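Local atomic coordinates of glutathione S-transferase (Rhodospirillum rubrum F11, PDB entry 4O7H), a protein that probably catalyses the conjugation of glutathione to electrophilic substrates, as glutathione S-transferases do, and is built as a dimer of two identical subunits. Residues G8-P11 with A12-K15; V95-F98 with D99-N103. All coordinates share one frame; numbering follows the deposited sequence.

Contact 1 (G8-P11 with A12-K15); sequences GLSP and AARK
Ser-10 and Ala-13 meet where a loop turns into helix 11-22, and the first two i to i+4 backbone bonds start here, Arg-14 N to Ser-10 O at 3.0 Å and Lys-15 N to Pro-11 O at 2.9 Å. Ser-10 is the N-cap. Its OG accepts from Ala-13 N at 3.0 Å, with an N-H...O angle of 160°. The hydroxyl reaches that N-H because OG lies anti to the Ser-10 N, chi1 168°. It also rests against the methyl of Ala-13, with OG 3.3 Å from CB. Pro-11 takes the first position of the helix, where its lack of an N-H costs no helical bond.

Arg-14 reaches back to the loop. Its chain runs extended from CG to NE and passes the carbonyl of Ser-10, with CG 3.4 Å from Ser-10 O. The guanidinium then presents one edge to Gly-8 O. Arg-14 NE donates to Gly-8 O at 2.8 Å, and this oxygen lies 19° out of the guanidinium plane. NH2 adds a weak, more bent bond to the same oxygen. Two N-H groups thus grip one loop carbonyl, while NH1 turns to Ser-171 and Tyr-217.

A serine N-cap, backed by an arginine that ties the loop to the helix, thus starts helix 11-22, the helix after the first strand of the thioredoxin-like domain, which binds glutathione in this family.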
ATOM      1  N   GLY A   8      14.411  10.582   7.611  1.00 12.77           N
ATOM      2  CA  GLY A   8      15.067   9.335   7.969  1.00 13.31           C
ATOM      3  C   GLY A   8      14.178   8.307   8.614  1.00 12.93           C
ATOM      4  O   GLY A   8      14.534   7.121   8.616  1.00 13.46           O
ATOM      5  N   LEU A   9      13.033   8.693   9.176  1.00 13.18           N
ATOM      6  CA  LEU A   9      12.191   7.724   9.824  1.00 13.81           C
ATOM      7  C   LEU A   9      11.181   7.058   8.895  1.00 12.12           C
ATOM      8  O   LEU A   9      10.389   6.269   9.321  1.00 13.90           O
ATOM      9  CB  LEU A   9      11.415   8.430  10.950  1.00 16.40           C
ATOM     10  CG  LEU A   9      12.333   8.937  12.062  1.00 19.65           C
ATOM     11  CD1 LEU A   9      11.442   9.461  13.173  1.00 22.74           C
ATOM     12  CD2 LEU A   9      13.191   7.806  12.594  1.00 23.80           C
ATOM     13  N   SER A  10      11.204   7.409   7.621  1.00 11.31           N
ATOM     14  CA  SER A  10      10.197   6.914   6.687  1.00 10.59           C
ATOM     15  C   SER A  10      10.753   5.720   5.911  1.00 10.29           C
ATOM     16  O   SER A  10      11.701   5.905   5.154  1.00 10.38           O
ATOM     17  CB  SER A  10       9.869   8.007   5.664  1.00 11.69           C
ATOM     18  OG  SER A  10       9.086   7.491   4.543  1.00 11.59           O
ATOM     19  N   PRO A  11      10.158   4.526   6.068  1.00 10.36           N
ATOM     20  CA  PRO A  11      10.641   3.415   5.252  1.00 10.33           C
ATOM     21  C   PRO A  11      10.452   3.630   3.776  1.00  9.18           C
ATOM     22  O   PRO A  11      11.305   3.205   2.989  1.00  9.26           O
ATOM     23  CB  PRO A  11       9.841   2.225   5.740  1.00 10.95           C
ATOM     24  CG  PRO A  11       8.685   2.796   6.488  1.00 11.54           C
ATOM     25  CD  PRO A  11       9.105   4.108   7.011  1.00 10.85           C
ATOM     26  N   ALA A  12       9.350   4.232   3.378  1.00  8.69           N
ATOM     27  CA  ALA A  12       9.126   4.471   1.979  1.00  9.52           C
ATOM     28  C   ALA A  12      10.143   5.423   1.374  1.00  8.76           C
ATOM     29  O   ALA A  12      10.600   5.264   0.253  1.00  9.69           O
ATOM     30  CB  ALA A  12       7.727   5.016   1.760  1.00  9.88           C
ATOM     31  N   ALA A  13      10.475   6.458   2.126  1.00  9.00           N
ATOM     32  CA  ALA A  13      11.465   7.410   1.658  1.00  8.78           C
ATOM     33  C   ALA A  13      12.838   6.787   1.590  1.00  8.46           C
ATOM     34  O   ALA A  13      13.572   7.020   0.606  1.00  9.23           O
ATOM     35  CB  ALA A  13      11.458   8.674   2.518  1.00  9.96           C
ATOM     36  N   ARG A  14      13.177   5.954   2.572  1.00  8.92           N
ATOM     37  CA  ARG A  14      14.428   5.208   2.486  1.00  8.80           C
ATOM     38  C   ARG A  14      14.461   4.394   1.224  1.00  9.52           C
ATOM     39  O   ARG A  14      15.476   4.369   0.503  1.00  9.00           O
ATOM     40  CB  ARG A  14      14.642   4.340   3.718  1.00  9.13           C
ATOM     41  CG  ARG A  14      14.980   5.094   5.010  1.00  9.25           C
ATOM     42  CD  ARG A  14      15.357   4.144   6.171  1.00  9.88           C
ATOM     43  NE  ARG A  14      15.838   4.974   7.274  1.00 11.68           N
ATOM     44  CZ  ARG A  14      16.882   4.708   8.048  1.00 11.96           C
ATOM     45  NH1 ARG A  14      17.516   3.560   7.976  1.00 12.02           N
ATOM     46  NH2 ARG A  14      17.282   5.633   8.915  1.00 12.13           N
ATOM     47  N   LYS A  15      13.377   3.683   0.953  1.00  9.44           N
ATOM     48  CA  LYS A  15      13.304   2.869  -0.257  1.00 10.33           C
ATOM     49  C   LYS A  15      13.558   3.652  -1.528  1.00  9.31           C
ATOM     50  O   LYS A  15      14.295   3.224  -2.411  1.00  8.53           O
ATOM     51  CB  LYS A  15      11.985   2.094  -0.353  1.00 12.94           C
ATOM     52  CG  LYS A  15      11.718   1.643  -1.791  1.00 15.64           C
ATOM     53  CD  LYS A  15      10.721   0.566  -1.877  1.00 19.63           C
ATOM     54  CE  LYS A  15       9.390   1.000  -1.423  1.00 19.15           C
ATOM     55  NZ  LYS A  15       8.492  -0.161  -1.640  1.00 21.54           N
TER

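Contact 2 (V95-F98 with D99-N103); sequences VAWF and DRKFN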
ATOM      1  N   VAL A  95       6.857  -6.684  -2.171  1.00 10.89           N
ATOM      2  CA  VAL A  95       6.753  -5.260  -1.784  1.00 10.81           C
ATOM      3  C   VAL A  95       5.570  -5.067  -0.854  1.00 11.82           C
ATOM      4  O   VAL A  95       5.687  -4.408   0.193  1.00 10.89           O
ATOM      5  CB  VAL A  95       6.677  -4.320  -3.020  1.00 10.51           C
ATOM      6  CG1 VAL A  95       6.298  -2.912  -2.618  1.00 11.55           C
ATOM      7  CG2 VAL A  95       8.025  -4.322  -3.694  1.00 10.98           C
ATOM      8  N   ALA A  96       4.394  -5.572  -1.246  1.00 11.10           N
ATOM      9  CA  ALA A  96       3.220  -5.462  -0.386  1.00 11.63           C
ATOM     10  C   ALA A  96       3.386  -6.208   0.949  1.00 11.42           C
ATOM     11  O   ALA A  96       2.919  -5.714   1.981  1.00 12.05           O
ATOM     12  CB  ALA A  96       1.985  -5.987  -1.103  1.00 12.54           C
ATOM     13  N   TRP A  97       3.982  -7.376   0.932  1.00 11.10           N
ATOM     14  CA  TRP A  97       4.225  -8.098   2.189  1.00 11.46           C
ATOM     15  C   TRP A  97       4.912  -7.153   3.207  1.00 11.51           C
ATOM     16  O   TRP A  97       4.506  -7.070   4.387  1.00 11.49           O
ATOM     17  CB  TRP A  97       5.116  -9.277   1.948  1.00 12.65           C
ATOM     18  CG  TRP A  97       5.420 -10.020   3.197  1.00 11.97           C
ATOM     19  CD1 TRP A  97       6.383  -9.706   4.112  1.00 13.43           C
ATOM     20  CD2 TRP A  97       4.775 -11.211   3.684  1.00 12.76           C
ATOM     21  NE1 TRP A  97       6.362 -10.604   5.142  1.00 13.29           N
ATOM     22  CE2 TRP A  97       5.402 -11.559   4.871  1.00 12.75           C
ATOM     23  CE3 TRP A  97       3.746 -12.029   3.195  1.00 13.51           C
ATOM     24  CZ2 TRP A  97       5.025 -12.685   5.629  1.00 14.30           C
ATOM     25  CZ3 TRP A  97       3.381 -13.114   3.920  1.00 13.64           C
ATOM     26  CH2 TRP A  97       4.016 -13.450   5.115  1.00 13.88           C
ATOM     27  N   PHE A  98       5.914  -6.448   2.759  1.00 11.36           N
ATOM     28  CA  PHE A  98       6.679  -5.594   3.687  1.00 11.65           C
ATOM     29  C   PHE A  98       6.012  -4.277   3.904  1.00 11.76           C
ATOM     30  O   PHE A  98       5.949  -3.799   5.041  1.00 11.87           O
ATOM     31  CB  PHE A  98       8.155  -5.455   3.214  1.00 11.00           C
ATOM     32  CG  PHE A  98       8.894  -6.727   3.453  1.00 11.55           C
ATOM     33  CD1 PHE A  98       9.382  -7.049   4.705  1.00 11.39           C
ATOM     34  CD2 PHE A  98       9.007  -7.631   2.431  1.00 11.16           C
ATOM     35  CE1 PHE A  98       9.991  -8.300   4.913  1.00 11.43           C
ATOM     36  CE2 PHE A  98       9.578  -8.885   2.645  1.00 11.71           C
ATOM     37  CZ  PHE A  98      10.079  -9.185   3.890  1.00 11.29           C
ATOM     38  N   ASP A  99       5.492  -3.634   2.844  1.00 11.57           N
ATOM     39  CA  ASP A  99       4.870  -2.303   3.064  1.00 13.16           C
ATOM     40  C   ASP A  99       3.489  -2.349   3.753  1.00 13.75           C
ATOM     41  O   ASP A  99       3.016  -1.330   4.263  1.00 16.50           O
ATOM     42  CB  ASP A  99       4.780  -1.499   1.758  1.00 13.77           C
ATOM     43  CG  ASP A  99       6.076  -0.836   1.366  1.00 16.85           C
ATOM     44  OD1 ASP A  99       6.998  -0.572   2.224  1.00 17.89           O
ATOM     45  OD2 ASP A  99       6.263  -0.578   0.142  1.00 16.96           O
ATOM     46  N   ARG A 100       2.832  -3.503   3.755  1.00 13.84           N
ATOM     47  CA  ARG A 100       1.601  -3.721   4.541  1.00 13.98           C
ATOM     48  C   ARG A 100       1.849  -4.543   5.793  1.00 14.11           C
ATOM     49  O   ARG A 100       1.618  -4.046   6.901  1.00 16.32           O
ATOM     50  CB  ARG A 100       0.481  -4.399   3.679  1.00 15.59           C
ATOM     51  CG  ARG A 100      -0.756  -4.813   4.463  1.00 17.25           C
ATOM     52  CD  ARG A 100      -1.986  -5.187   3.564  1.00 18.97           C
ATOM     53  NE  ARG A 100      -1.603  -6.250   2.648  1.00 18.70           N
ATOM     54  CZ  ARG A 100      -1.544  -6.154   1.324  1.00 19.45           C
ATOM     55  NH1 ARG A 100      -1.869  -5.024   0.709  1.00 20.73           N
ATOM     56  NH2 ARG A 100      -1.104  -7.169   0.629  1.00 18.84           N
ATOM     57  N   LYS A 101       2.136  -5.823   5.634  1.00 14.32           N
ATOM     58  CA  LYS A 101       2.158  -6.783   6.756  1.00 14.56           C
ATOM     59  C   LYS A 101       3.328  -6.472   7.716  1.00 13.84           C
ATOM     60  O   LYS A 101       3.138  -6.315   8.926  1.00 13.20           O
ATOM     61  CB  LYS A 101       2.185  -8.230   6.294  1.00 15.01           C
ATOM     62  CG  LYS A 101       1.995  -9.221   7.394  1.00 15.73           C
ATOM     63  CD  LYS A 101       2.114 -10.652   6.910  1.00 17.43           C
ATOM     64  CE  LYS A 101       2.274 -11.651   8.041  1.00 19.14           C
ATOM     65  NZ  LYS A 101       1.036 -11.807   8.861  1.00 20.30           N
ATOM     66  N   PHE A 102       4.555  -6.433   7.202  1.00 12.73           N
ATOM     67  CA  PHE A 102       5.675  -6.110   8.074  1.00 12.39           C
ATOM     68  C   PHE A 102       5.493  -4.735   8.662  1.00 12.70           C
ATOM     69  O   PHE A 102       5.726  -4.506   9.864  1.00 13.07           O
ATOM     70  CB  PHE A 102       7.005  -6.209   7.289  1.00 12.14           C
ATOM     71  CG  PHE A 102       8.254  -6.036   8.137  1.00 11.32           C
ATOM     72  CD1 PHE A 102       8.644  -4.810   8.600  1.00 10.90           C
ATOM     73  CD2 PHE A 102       9.047  -7.117   8.391  1.00 11.72           C
ATOM     74  CE1 PHE A 102       9.782  -4.681   9.359  1.00 11.30           C
ATOM     75  CE2 PHE A 102      10.201  -6.999   9.119  1.00 11.25           C
ATOM     76  CZ  PHE A 102      10.571  -5.771   9.613  1.00 11.33           C
ATOM     77  N   ASN A 103       5.051  -3.783   7.831  1.00 13.16           N
ATOM     78  CA  ASN A 103       4.883  -2.421   8.269  1.00 12.65           C
ATOM     79  C   ASN A 103       3.914  -2.327   9.450  1.00 14.19           C
ATOM     80  O   ASN A 103       4.180  -1.607  10.406  1.00 14.33           O
ATOM     81  CB  ASN A 103       4.417  -1.542   7.127  1.00 13.30           C
ATOM     82  CG  ASN A 103       4.297  -0.094   7.525  1.00 13.07           C
ATOM     83  OD1 ASN A 103       5.261   0.537   7.915  1.00 14.19           O
ATOM     84  ND2 ASN A 103       3.045   0.425   7.509  1.00 15.76           N
TER
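Trp-97 and Lys-101 lie side by side, one turn apart on helix 85-119, where a wider pi-type turn spans 99-103. The two side chains point the same way. Both have CG anti to the backbone N, chi1 179° for Trp-97. Lys-101 CD and CE therefore lie over one face of the indole. Lys-101 CD is 3.8 Å from the centroid of the six-membered ring of Trp-97 and 12° off its normal, a CH-pi contact. Lys-101 NZ continues to a salt bridge with Glu-105, and Trp-97 NE1 bonds His-140.

Phe-98 and Phe-102 meet at a slant. Their planes are 42° apart and their centroids 5.6 Å, and the nearest side-chain approach is Phe-98 CD1 to Phe-102 CB, 3.6 Å, with Phe-102 CD2 beside it. Trp-97 CD1 lies over the centre of the Phe-98 ring, so the three aromatics form one cluster.

On another side, Asp-99 runs alongside Val-95, with OD2 3.6 Å from CG1. Asp-99 OD2 accepts from Trp-65 NE1 of the same chain. Arg-100 bends back to lay NH2 near the methyl of Ala-96, and its guanidinium pairs with Glu-47 and Asp-63 of the second subunit.

The backbone changes step between these side chains. Asp-99 N still bonds Val-95 O at 2.8 Å, but Phe-102 N reaches five residues back to Trp-97 O, at 2.9 Å, and Asn-103 N does the same to Phe-98 O.

How the contacts relate
The centre of contact 1 is about 5 Å from the centre of the chain, that of contact 2 about 10 Å. The first belongs to the thioredoxin-like domain; the second is a turn inside helix 85-119. Contact 1 is mostly polar, with a serine cap and an arginine bound to the preceding loop. Contact 2 is mostly aromatic and aliphatic. Both are partly buried, but Arg-100 of contact 2 pairs with the second subunit, at the dimer interface. No other chain touches contact 1. Their centres are 13 Å apart, yet Lys-15 NZ forms a salt bridge with Asp-99 OD2 at 2.9 Å. Thr-165 of helix 161-175 also bonds this lysine. The pair ties helix 11-22 to 85-119.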